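Local coordinates for protein induced by osmotic stress (Scheffersomyces stipitis, PDB 5YWN) that probably reduces ketones, haloketones among them, to alcohols with NADPH, as a member of the dihydroflavonol-4-reductase subfamily of extended short-chain dehydrogenases, at residues Val193-Pro198 and Thr234-Arg239; Met215-Leu220 and Val323-Gln328; Leu259-Thr264 and Phe313-Phe318. The protein carries 1 engineered substitution. One frame throughout, in Å; residues are numbered along the deposited sequence.

Contact 1: Val193-Pro198 and Thr234-Arg239; sequences VYIFGP and TFIDVR. With NAP (NADP nicotinamide-adenine-dinucleotide phosphate), chain B.
The guanidinium of Arg239 carries the ring of Pro198 on one face, where CD sits offset toward the rim, and takes Asp237 OD2 at its edge, in plane. The frame is a two-stranded parallel sheet, 194-196 beside 234-237, the strands of a beta-alpha-beta unit next to the main Rossmann sheet. On the same side of this sheet as Asp237, the rings of Phe196 and Phe235 lie nearly parallel but slid apart, their planes 19° from each other; they barely overlap, and Phe235 CB comes within 3.7 Å of Phe196 CE2. Thr234 O meets the edge of the Tyr194 ring. Ile236 N gives a bond to Tyr194 O at 2.8 Å, Phe196 N one to Ile236 O at 3.1 Å, and Val238 N, in the first turn of the next helix, one to Phe196 O. Ile195 points to the other face, where its CG2 presses tightly on Val238 CB (3.5 Å) and its CG1 and CD1 lie against the carboxamide of NADP. A branched aliphatic chain suits a place between helix and cofactor, and Ile195 N donates to NADP O7N at 3.2 Å, which would help to set the rotation of the carboxamide. Gly197 takes backbone angles at which a CB would jam against the preceding carbonyl O, and Val238 CG1 would also be in its way. Asp237 is the N-cap of helix 238-250. Its CG stands anti to the backbone N (chi1 -173°), which brings the carboxylate to the helix start, where OD1 accepts from Arg239 N at 2.7 Å. A side-on salt bridge completes the grip, Arg239 NE on Asp237 OD1 and Arg239 NH2 on Asp237 OD2 at 2.8 Å.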
loop_
_atom_site.group_PDB
_atom_site.type_symbol
_atom_site.label_atom_id
_atom_site.label_comp_id
_atom_site.label_asym_id
_atom_site.label_seq_id
_atom_site.Cartn_x
_atom_site.Cartn_y
_atom_site.Cartn_z
ATOM N N VAL A 193 -7.178 -2.161 0.862
ATOM C CA VAL A 193 -7.303 -3.546 1.252
ATOM C C VAL A 193 -6.095 -4.361 0.755
ATOM O O VAL A 193 -5.099 -3.797 0.438
ATOM C CB VAL A 193 -8.646 -4.155 0.796
ATOM C CG1 VAL A 193 -9.785 -3.366 1.359
ATOM C CG2 VAL A 193 -8.716 -4.233 -0.706
ATOM N N TYR A 194 -6.206 -5.671 0.695
ATOM C CA TYR A 194 -5.107 -6.476 0.192
ATOM C C TYR A 194 -4.736 -6.057 -1.240
ATOM O O TYR A 194 -5.561 -5.939 -2.087
ATOM C CB TYR A 194 -5.438 -7.958 0.178
ATOM C CG TYR A 194 -5.478 -8.651 1.478
ATOM C CD1 TYR A 194 -4.349 -8.877 2.179
ATOM C CD2 TYR A 194 -6.644 -9.088 1.995
ATOM C CE1 TYR A 194 -4.355 -9.514 3.361
ATOM C CE2 TYR A 194 -6.685 -9.734 3.207
ATOM C CZ TYR A 194 -5.519 -9.935 3.887
ATOM O OH TYR A 194 -5.517 -10.590 5.057
ATOM N N ILE A 195 -3.469 -5.845 -1.452
ATOM C CA ILE A 195 -2.989 -5.389 -2.723
ATOM C C ILE A 195 -2.350 -6.509 -3.568
ATOM O O ILE A 195 -1.360 -7.060 -3.213
ATOM C CB ILE A 195 -2.002 -4.224 -2.572
ATOM C CG1 ILE A 195 -2.585 -3.080 -1.744
ATOM C CG2 ILE A 195 -1.528 -3.760 -3.922
ATOM C CD1 ILE A 195 -1.629 -1.962 -1.541
ATOM N N PHE A 196 -2.958 -6.769 -4.704
ATOM C CA PHE A 196 -2.493 -7.739 -5.665
ATOM C C PHE A 196 -2.083 -7.053 -6.988
ATOM O O PHE A 196 -2.459 -5.978 -7.261
ATOM C CB PHE A 196 -3.530 -8.825 -5.994
ATOM C CG PHE A 196 -4.052 -9.594 -4.827
ATOM C CD1 PHE A 196 -3.342 -9.749 -3.674
ATOM C CD2 PHE A 196 -5.275 -10.186 -4.909
ATOM C CE1 PHE A 196 -3.859 -10.457 -2.637
ATOM C CE2 PHE A 196 -5.782 -10.906 -3.880
ATOM C CZ PHE A 196 -5.091 -11.032 -2.743
ATOM N N GLY A 197 -1.362 -7.786 -7.802
ATOM C CA GLY A 197 -0.900 -7.315 -9.062
ATOM C C GLY A 197 0.589 -7.406 -9.339
ATOM O O GLY A 197 1.364 -7.652 -8.483
ATOM N N PRO A 198 0.978 -7.230 -10.589
ATOM C CA PRO A 198 2.381 -7.364 -10.968
ATOM C C PRO A 198 3.280 -6.325 -10.348
ATOM O O PRO A 198 2.804 -5.302 -10.029
ATOM C CB PRO A 198 2.345 -7.165 -12.471
ATOM C CG PRO A 198 1.186 -6.299 -12.707
ATOM C CD PRO A 198 0.183 -6.702 -11.699
ATOM N N THR A 234 -11.049 -8.920 0.693
ATOM C CA THR A 234 -11.231 -8.031 -0.409
ATOM C C THR A 234 -9.872 -7.629 -0.989
ATOM O O THR A 234 -8.915 -7.541 -0.299
ATOM C CB THR A 234 -12.122 -6.825 -0.012
ATOM O OG1 THR A 234 -12.687 -6.249 -1.150
ATOM C CG2 THR A 234 -11.393 -5.817 0.597
ATOM N N PHE A 235 -9.843 -7.382 -2.274
ATOM C CA PHE A 235 -8.635 -7.021 -2.989
ATOM C C PHE A 235 -8.722 -5.654 -3.646
ATOM O O PHE A 235 -9.757 -5.208 -3.954
ATOM C CB PHE A 235 -8.191 -8.133 -3.988
ATOM C CG PHE A 235 -8.384 -7.796 -5.443
ATOM C CD1 PHE A 235 -9.626 -7.741 -5.964
ATOM C CD2 PHE A 235 -7.358 -7.366 -6.181
ATOM C CE1 PHE A 235 -9.832 -7.374 -7.250
ATOM C CE2 PHE A 235 -7.539 -7.006 -7.462
ATOM C CZ PHE A 235 -8.785 -7.012 -8.000
ATOM N N ILE A 236 -7.566 -5.123 -3.940
ATOM C CA ILE A 236 -7.394 -4.032 -4.847
ATOM C C ILE A 236 -6.103 -4.177 -5.633
ATOM O O ILE A 236 -5.123 -4.543 -5.098
ATOM C CB ILE A 236 -7.515 -2.670 -4.125
ATOM C CG1 ILE A 236 -7.466 -1.510 -5.095
ATOM C CG2 ILE A 236 -6.498 -2.507 -3.035
ATOM C CD1 ILE A 236 -8.681 -1.289 -5.922
ATOM N N ASP A 237 -6.163 -3.888 -6.908
ATOM C CA ASP A 237 -5.001 -3.927 -7.783
ATOM C C ASP A 237 -3.988 -2.813 -7.497
ATOM O O ASP A 237 -4.314 -1.710 -7.278
ATOM C CB ASP A 237 -5.360 -3.970 -9.257
ATOM C CG ASP A 237 -4.174 -4.188 -10.134
ATOM O OD1 ASP A 237 -3.382 -3.293 -10.297
ATOM O OD2 ASP A 237 -4.028 -5.250 -10.637
ATOM N N VAL A 238 -2.745 -3.184 -7.527
ATOM C CA VAL A 238 -1.675 -2.302 -7.160
ATOM C C VAL A 238 -1.656 -1.060 -8.063
ATOM O O VAL A 238 -1.398 -0.010 -7.611
ATOM C CB VAL A 238 -0.321 -3.023 -7.090
ATOM C CG1 VAL A 238 0.104 -3.487 -8.436
ATOM C CG2 VAL A 238 0.753 -2.127 -6.527
ATOM N N ARG A 239 -1.949 -1.241 -9.323
ATOM C CA ARG A 239 -1.987 -0.185 -10.263
ATOM C C ARG A 239 -3.102 0.828 -9.975
ATOM O O ARG A 239 -2.936 1.976 -10.168
ATOM C CB ARG A 239 -1.983 -0.692 -11.671
ATOM C CG ARG A 239 -0.771 -1.516 -12.008
ATOM C CD ARG A 239 -1.021 -2.445 -13.160
ATOM N NE ARG A 239 -1.808 -3.593 -12.796
ATOM C CZ ARG A 239 -2.113 -4.576 -13.615
ATOM N NH1 ARG A 239 -1.691 -4.568 -14.853
ATOM N NH2 ARG A 239 -2.830 -5.552 -13.205
HETATM P PA NAP B . 6.380 -3.675 1.596
HETATM O O1A NAP B . 6.406 -4.153 0.165
HETATM O O2A NAP B . 7.131 -4.439 2.660
HETATM O O5B NAP B . 6.882 -2.145 1.626
HETATM C C5B NAP B . 7.384 -1.571 2.831
HETATM C C4B NAP B . 8.561 -0.657 2.515
HETATM O O4B NAP B . 8.733 0.302 3.564
HETATM C C3B NAP B . 9.858 -1.441 2.384
HETATM O O3B NAP B . 10.409 -1.296 1.072
HETATM C C2B NAP B . 10.803 -0.879 3.428
HETATM O O2B NAP B . 11.980 -0.359 2.816
HETATM C C1B NAP B . 10.037 0.222 4.146
HETATM N N9A NAP B . 9.930 -0.093 5.593
HETATM C C8A NAP B . 9.257 -1.133 6.123
HETATM N N7A NAP B . 9.361 -1.130 7.477
HETATM C C5A NAP B . 10.112 -0.072 7.831
HETATM C C6A NAP B . 10.608 0.514 9.097
HETATM N N6A NAP B . 10.313 -0.050 10.293
HETATM N N1A NAP B . 11.367 1.630 9.018
HETATM C C2A NAP B . 11.674 2.207 7.840
HETATM N N3A NAP B . 11.254 1.723 6.657
HETATM C C4A NAP B . 10.486 0.610 6.584
HETATM O O3 NAP B . 4.842 -3.548 2.057
HETATM P PN NAP B . 3.701 -3.153 0.993
HETATM O O1N NAP B . 2.724 -4.301 0.899
HETATM O O2N NAP B . 4.376 -2.635 -0.255
HETATM O O5D NAP B . 2.959 -1.919 1.714
HETATM C C5D NAP B . 3.203 -0.580 1.288
HETATM C C4D NAP B . 2.423 0.393 2.164
HETATM O O4D NAP B . 1.032 0.355 1.827
HETATM C C3D NAP B . 2.553 0.050 3.641
HETATM O O3D NAP B . 3.209 1.105 4.350
HETATM C C2D NAP B . 1.142 -0.147 4.157
HETATM O O2D NAP B . 0.862 0.762 5.227
HETATM C C1D NAP B . 0.217 0.108 2.977
HETATM N N1N NAP B . -0.648 -1.055 2.753
HETATM C C2N NAP B . -0.255 -2.021 1.912
HETATM C C3N NAP B . -1.059 -3.133 1.686
HETATM C C7N NAP B . -0.613 -4.210 0.743
HETATM O O7N NAP B . -1.195 -5.282 0.741
HETATM N N7N NAP B . 0.412 -3.966 -0.073
HETATM C C4N NAP B . -2.277 -3.237 2.341
HETATM C C5N NAP B . -2.661 -2.224 3.208
HETATM C C6N NAP B . -1.820 -1.134 3.398
HETATM P P2B NAP B . 13.268 -1.298 2.594
HETATM O O1X NAP B . 14.428 -0.330 2.591
HETATM O O2X NAP B . 13.243 -2.237 3.775
HETATM O O3X NAP B . 13.008 -1.963 1.264
#

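Contact 2: Met215-Leu220 and Val323-Gln328; sequences MVNSVL and VDSIKQ
Ile326, Ser325 and Asn217 carry this helix-to-helix packing, in which helix 211-217 and the 3-10 segment that follows lean on helix 318-332 near the C-terminus. A polar link runs beside an apolar layer. Ser325 OG stands anti to the backbone N (chi1 178°), which turns the hydroxyl to the neighbouring helix, and it donates to Asn217 OD1 at 2.8 Å, in the carbonyl plane, on a lone pair. Asparagine suits its place because its amide oxygen provides the acceptor for this buried hydroxyl, and a small residue suits position 325, where the CA atoms of Asn217 and Ile326 are 6.5 Å apart. An alanine in place of Asn217 would probably leave the Ser325 hydroxyl without this acceptor and open a gap beside Ile326 CG1. Leu271 and Val275 of helix 268-278 pack on Val219, and Val275 also touches Ile326, which continues the apolar layer. Ile326 has the most area buried and suits a place between two apolar neighbours: its CG2 faces Leu220 CD2 loosely at 4.4 Å, and, the two side chains meeting at a slant, its CD1 touches Val216 CG1 at 4.0 Å.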
loop_
_atom_site.group_PDB
_atom_site.type_symbol
_atom_site.label_atom_id
_atom_site.label_comp_id
_atom_site.label_asym_id
_atom_site.label_seq_id
_atom_site.Cartn_x
_atom_site.Cartn_y
_atom_site.Cartn_z
ATOM N N MET A 215 0.108 -13.749 -1.692
ATOM C CA MET A 215 -1.134 -14.445 -1.516
ATOM C C MET A 215 -1.661 -14.948 -2.850
ATOM O O MET A 215 -2.229 -15.976 -2.910
ATOM C CB MET A 215 -2.180 -13.599 -0.837
ATOM C CG MET A 215 -2.020 -13.421 0.659
ATOM S SD MET A 215 -2.950 -12.010 1.199
ATOM C CE MET A 215 -4.603 -12.558 0.980
ATOM N N VAL A 216 -1.499 -14.174 -3.885
ATOM C CA VAL A 216 -1.715 -14.688 -5.212
ATOM C C VAL A 216 -0.608 -15.661 -5.681
ATOM O O VAL A 216 -0.880 -16.757 -6.052
ATOM C CB VAL A 216 -1.883 -13.552 -6.239
ATOM C CG1 VAL A 216 -1.873 -14.054 -7.656
ATOM C CG2 VAL A 216 -3.144 -12.781 -6.003
ATOM N N ASN A 217 0.615 -15.207 -5.662
ATOM C CA ASN A 217 1.721 -15.907 -6.262
ATOM C C ASN A 217 2.124 -17.263 -5.657
ATOM O O ASN A 217 2.605 -18.118 -6.334
ATOM C CB ASN A 217 2.874 -14.962 -6.491
ATOM C CG ASN A 217 2.455 -13.753 -7.283
ATOM O OD1 ASN A 217 1.716 -13.852 -8.204
ATOM N ND2 ASN A 217 2.945 -12.634 -6.924
ATOM N N SER A 218 1.811 -17.451 -4.402
ATOM C CA SER A 218 2.023 -18.670 -3.706
ATOM C C SER A 218 1.221 -19.860 -4.282
ATOM O O SER A 218 1.562 -20.962 -4.056
ATOM C CB SER A 218 1.706 -18.491 -2.236
ATOM O OG SER A 218 0.354 -18.266 -2.042
ATOM N N VAL A 219 0.191 -19.585 -5.047
ATOM C CA VAL A 219 -0.616 -20.634 -5.595
ATOM C C VAL A 219 0.214 -21.545 -6.476
ATOM O O VAL A 219 -0.078 -22.646 -6.603
ATOM C CB VAL A 219 -1.855 -20.166 -6.369
ATOM C CG1 VAL A 219 -2.625 -19.159 -5.616
ATOM C CG2 VAL A 219 -1.507 -19.652 -7.731
ATOM N N LEU A 220 1.237 -20.998 -7.075
ATOM C CA LEU A 220 2.164 -21.692 -7.916
ATOM C C LEU A 220 2.954 -22.752 -7.150
ATOM O O LEU A 220 3.439 -23.653 -7.708
ATOM C CB LEU A 220 3.082 -20.713 -8.617
ATOM C CG LEU A 220 2.418 -19.693 -9.527
ATOM C CD1 LEU A 220 3.413 -18.941 -10.378
ATOM C CD2 LEU A 220 1.405 -20.366 -10.400
ATOM N N VAL A 323 -4.015 -12.594 -13.212
ATOM C CA VAL A 323 -3.369 -13.081 -14.417
ATOM C C VAL A 323 -2.090 -12.263 -14.676
ATOM O O VAL A 323 -1.108 -12.806 -14.926
ATOM C CB VAL A 323 -4.299 -13.037 -15.673
ATOM C CG1 VAL A 323 -3.532 -13.168 -16.963
ATOM C CG2 VAL A 323 -5.399 -14.068 -15.630
ATOM N N ASP A 324 -2.166 -10.963 -14.560
ATOM C CA ASP A 324 -1.036 -10.113 -14.804
ATOM C C ASP A 324 0.075 -10.461 -13.816
ATOM O O ASP A 324 1.183 -10.481 -14.177
ATOM C CB ASP A 324 -1.421 -8.626 -14.717
ATOM C CG ASP A 324 -2.180 -8.130 -15.948
ATOM O OD1 ASP A 324 -2.337 -8.884 -16.891
ATOM O OD2 ASP A 324 -2.604 -6.989 -15.959
ATOM N N SER A 325 -0.273 -10.727 -12.568
ATOM C CA SER A 325 0.713 -11.040 -11.574
ATOM C C SER A 325 1.438 -12.370 -11.866
ATOM O O SER A 325 2.613 -12.451 -11.793
ATOM C CB SER A 325 0.102 -10.971 -10.165
ATOM O OG SER A 325 1.000 -11.305 -9.161
ATOM N N ILE A 326 0.668 -13.386 -12.218
ATOM C CA ILE A 326 1.173 -14.683 -12.585
ATOM C C ILE A 326 1.993 -14.718 -13.862
ATOM O O ILE A 326 2.978 -15.346 -13.892
ATOM C CB ILE A 326 0.074 -15.747 -12.558
ATOM C CG1 ILE A 326 -0.334 -15.992 -11.125
ATOM C CG2 ILE A 326 0.538 -17.059 -13.147
ATOM C CD1 ILE A 326 -1.753 -16.267 -10.962
ATOM N N LYS A 327 1.557 -14.004 -14.875
ATOM C CA LYS A 327 2.265 -13.935 -16.138
ATOM C C LYS A 327 3.649 -13.412 -15.870
ATOM O O LYS A 327 4.565 -13.939 -16.366
ATOM C CB LYS A 327 1.591 -13.003 -17.109
ATOM C CG LYS A 327 0.604 -13.677 -17.987
ATOM C CD LYS A 327 -0.052 -12.788 -19.030
ATOM C CE LYS A 327 -1.163 -13.532 -19.742
ATOM N NZ LYS A 327 -2.317 -12.685 -20.167
ATOM N N GLN A 328 3.775 -12.408 -15.016
ATOM C CA GLN A 328 5.069 -11.902 -14.680
ATOM C C GLN A 328 5.980 -12.906 -14.005
ATOM O O GLN A 328 7.106 -12.991 -14.341
ATOM C CB GLN A 328 4.966 -10.672 -13.812
ATOM C CG GLN A 328 6.293 -10.036 -13.501
ATOM C CD GLN A 328 6.168 -8.721 -12.802
ATOM O OE1 GLN A 328 5.549 -8.625 -11.791
ATOM N NE2 GLN A 328 6.784 -7.715 -13.353
#

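Contact 3: Leu259-Thr264 and Phe313-Phe318; sequences LLLSNT and FEYFDF
This is a partly buried, water-bridged contact at the edge of the Rossmann fold, where the end of the outermost strand 258-261 and the loop after it meet the irregular segment leading into helix 318-332. Tyr315 does most of the work, and a long aromatic with a polar tip suits it, for its ring lies against side chains while its hydroxyl is linked to the strand end through water. Leu261 CD1 approaches the hydroxyl end, 4.0 Å from Tyr315 CE1, the two side chains at about a right angle. Asn263 runs alongside the ring, pointing the other way, its CG 3.9 Å from Tyr315 CD2, with the amide and ring planes 62° apart. Lys308 adds a cation-pi contact to the same ring. Three waters bridge the segments, each between a side chain and backbone atoms. The first bonds Tyr315 OH at 2.6 Å, donates a hydrogen bond to Leu260 O and accepts from Ser262 N, so the strand end is tied to the tyrosine tip. The second accepts from Asn263 ND2 and donates to Tyr315 O, an amide being able to serve this water while its CG lies against the ring. Asp317 is the N-cap of helix 318-332 and also bonds Thr320. At that helix start the third water bonds Thr264 OG1 at 2.9 Å and accepts from Phe318 N at 3.0 Å.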
loop_
_atom_site.group_PDB
_atom_site.type_symbol
_atom_site.label_atom_id
_atom_site.label_comp_id
_atom_site.label_asym_id
_atom_site.label_seq_id
_atom_site.Cartn_x
_atom_site.Cartn_y
_atom_site.Cartn_z
ATOM N N LEU A 259 -9.422 7.937 1.344
ATOM C CA LEU A 259 -9.852 7.165 0.225
ATOM C C LEU A 259 -9.794 5.673 0.479
ATOM O O LEU A 259 -8.771 5.139 0.695
ATOM C CB LEU A 259 -9.005 7.515 -0.960
ATOM C CG LEU A 259 -8.985 8.949 -1.349
ATOM C CD1 LEU A 259 -8.022 9.183 -2.477
ATOM C CD2 LEU A 259 -10.377 9.364 -1.653
ATOM N N LEU A 260 -10.940 5.046 0.463
ATOM C CA LEU A 260 -11.044 3.629 0.693
ATOM C C LEU A 260 -10.880 2.912 -0.635
ATOM O O LEU A 260 -11.679 3.058 -1.484
ATOM C CB LEU A 260 -12.401 3.304 1.281
ATOM C CG LEU A 260 -12.930 1.888 1.499
ATOM C CD1 LEU A 260 -12.031 1.057 2.379
ATOM C CD2 LEU A 260 -14.347 1.862 2.024
ATOM N N LEU A 261 -9.812 2.165 -0.769
ATOM C CA LEU A 261 -9.478 1.495 -2.007
ATOM C C LEU A 261 -9.722 0.010 -1.904
ATOM O O LEU A 261 -8.902 -0.725 -1.464
ATOM C CB LEU A 261 -8.041 1.799 -2.407
ATOM C CG LEU A 261 -7.695 3.004 -3.268
ATOM C CD1 LEU A 261 -7.934 2.716 -4.736
ATOM C CD2 LEU A 261 -8.514 4.197 -2.846
ATOM N N SER A 262 -10.907 -0.375 -2.292
ATOM C CA SER A 262 -11.410 -1.718 -2.180
ATOM C C SER A 262 -12.271 -2.130 -3.379
ATOM O O SER A 262 -13.104 -1.408 -3.789
ATOM C CB SER A 262 -12.238 -1.802 -0.901
ATOM O OG SER A 262 -12.581 -3.088 -0.646
ATOM N N ASN A 263 -12.039 -3.308 -3.908
ATOM C CA ASN A 263 -12.760 -3.784 -5.024
ATOM C C ASN A 263 -13.674 -4.964 -4.679
ATOM O O ASN A 263 -14.634 -4.773 -4.037
ATOM C CB ASN A 263 -11.860 -4.056 -6.217
ATOM C CG ASN A 263 -12.631 -4.181 -7.536
ATOM O OD1 ASN A 263 -13.794 -3.981 -7.592
ATOM N ND2 ASN A 263 -11.942 -4.524 -8.555
ATOM N N THR A 264 -13.343 -6.156 -5.092
ATOM C CA THR A 264 -14.228 -7.286 -4.874
ATOM C C THR A 264 -13.669 -8.340 -3.895
ATOM O O THR A 264 -12.513 -8.443 -3.692
ATOM C CB THR A 264 -14.647 -7.946 -6.205
ATOM O OG1 THR A 264 -13.502 -8.366 -6.912
ATOM C CG2 THR A 264 -15.408 -6.998 -7.062
ATOM N N PHE A 313 -12.095 6.665 -12.070
ATOM C CA PHE A 313 -11.708 5.599 -12.955
ATOM C C PHE A 313 -12.206 4.251 -12.486
ATOM O O PHE A 313 -12.545 4.092 -11.384
ATOM C CB PHE A 313 -10.209 5.579 -13.226
ATOM C CG PHE A 313 -9.376 5.392 -12.009
ATOM C CD1 PHE A 313 -9.109 4.147 -11.536
ATOM C CD2 PHE A 313 -8.853 6.470 -11.362
ATOM C CE1 PHE A 313 -8.362 3.974 -10.415
ATOM C CE2 PHE A 313 -8.098 6.310 -10.248
ATOM C CZ PHE A 313 -7.842 5.063 -9.769
ATOM N N GLU A 314 -12.254 3.303 -13.385
ATOM C CA GLU A 314 -12.650 1.953 -13.120
ATOM C C GLU A 314 -11.457 1.077 -12.706
ATOM O O GLU A 314 -10.368 1.267 -13.175
ATOM C CB GLU A 314 -13.344 1.355 -14.328
ATOM C CG GLU A 314 -14.719 1.896 -14.609
ATOM C CD GLU A 314 -15.697 1.747 -13.480
ATOM O OE1 GLU A 314 -15.647 0.803 -12.695
ATOM O OE2 GLU A 314 -16.549 2.605 -13.400
ATOM N N TYR A 315 -11.697 0.161 -11.798
ATOM C CA TYR A 315 -10.684 -0.725 -11.280
ATOM C C TYR A 315 -10.397 -1.943 -12.167
ATOM O O TYR A 315 -11.207 -2.363 -12.865
ATOM C CB TYR A 315 -11.075 -1.185 -9.876
ATOM C CG TYR A 315 -11.177 -0.136 -8.780
ATOM C CD1 TYR A 315 -10.360 0.983 -8.752
ATOM C CD2 TYR A 315 -12.068 -0.295 -7.753
ATOM C CE1 TYR A 315 -10.457 1.908 -7.745
ATOM C CE2 TYR A 315 -12.183 0.620 -6.753
ATOM C CZ TYR A 315 -11.380 1.710 -6.727
ATOM O OH TYR A 315 -11.525 2.586 -5.732
ATOM N N PHE A 316 -9.199 -2.473 -12.079
ATOM C CA PHE A 316 -8.835 -3.725 -12.643
ATOM C C PHE A 316 -9.673 -4.790 -11.941
ATOM O O PHE A 316 -9.839 -4.758 -10.777
ATOM C CB PHE A 316 -7.362 -4.000 -12.395
ATOM C CG PHE A 316 -6.427 -3.314 -13.335
ATOM C CD1 PHE A 316 -6.125 -3.864 -14.531
ATOM C CD2 PHE A 316 -5.870 -2.125 -13.017
ATOM C CE1 PHE A 316 -5.252 -3.257 -15.400
ATOM C CE2 PHE A 316 -5.008 -1.502 -13.871
ATOM C CZ PHE A 316 -4.688 -2.073 -15.065
ATOM N N ASP A 317 -10.205 -5.714 -12.694
ATOM C CA ASP A 317 -10.906 -6.828 -12.111
ATOM C C ASP A 317 -9.961 -7.880 -11.554
ATOM O O ASP A 317 -8.833 -7.877 -11.844
ATOM C CB ASP A 317 -11.982 -7.358 -13.034
ATOM C CG ASP A 317 -11.470 -8.280 -14.100
ATOM O OD1 ASP A 317 -10.322 -8.606 -14.130
ATOM O OD2 ASP A 317 -12.282 -8.742 -14.907
ATOM N N PHE A 318 -10.477 -8.749 -10.735
ATOM C CA PHE A 318 -9.675 -9.690 -9.991
ATOM C C PHE A 318 -8.878 -10.643 -10.881
ATOM O O PHE A 318 -7.742 -10.869 -10.669
ATOM C CB PHE A 318 -10.566 -10.459 -9.026
ATOM C CG PHE A 318 -9.888 -11.579 -8.333
ATOM C CD1 PHE A 318 -9.151 -11.357 -7.226
ATOM C CD2 PHE A 318 -10.031 -12.848 -8.766
ATOM C CE1 PHE A 318 -8.518 -12.377 -6.587
ATOM C CE2 PHE A 318 -9.398 -13.881 -8.135
ATOM C CZ PHE A 318 -8.643 -13.648 -7.049
HETATM O O HOH W 1 -12.688 1.717 -3.634
HETATM O O HOH W 2 -13.061 -4.022 -11.329
HETATM O O HOH W 3 -13.301 -8.238 -9.844
#

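Contact 1 stands nearest the cofactor, for Val193 and Ile195 belong to the NADP pocket, while Val216 of contact 2 is about 10 Å from NADP and Leu261 of contact 3 about 9 Å, measured between side chain and ligand. Contacts 1 and 2, with centres 12 Å apart, are joined by a salt bridge from Arg239 NH1 to Asp324 OD2 (2.8 Å) and by Phe196 packing on Val216. Contacts 1 and 3, centres 8 Å apart, meet where Phe235 O and Asn263 N lie 3.0 Å apart, probably hydrogen-bonded. Contacts 2 and 3 do not touch, yet both use helix 318-332 or the loop entering it.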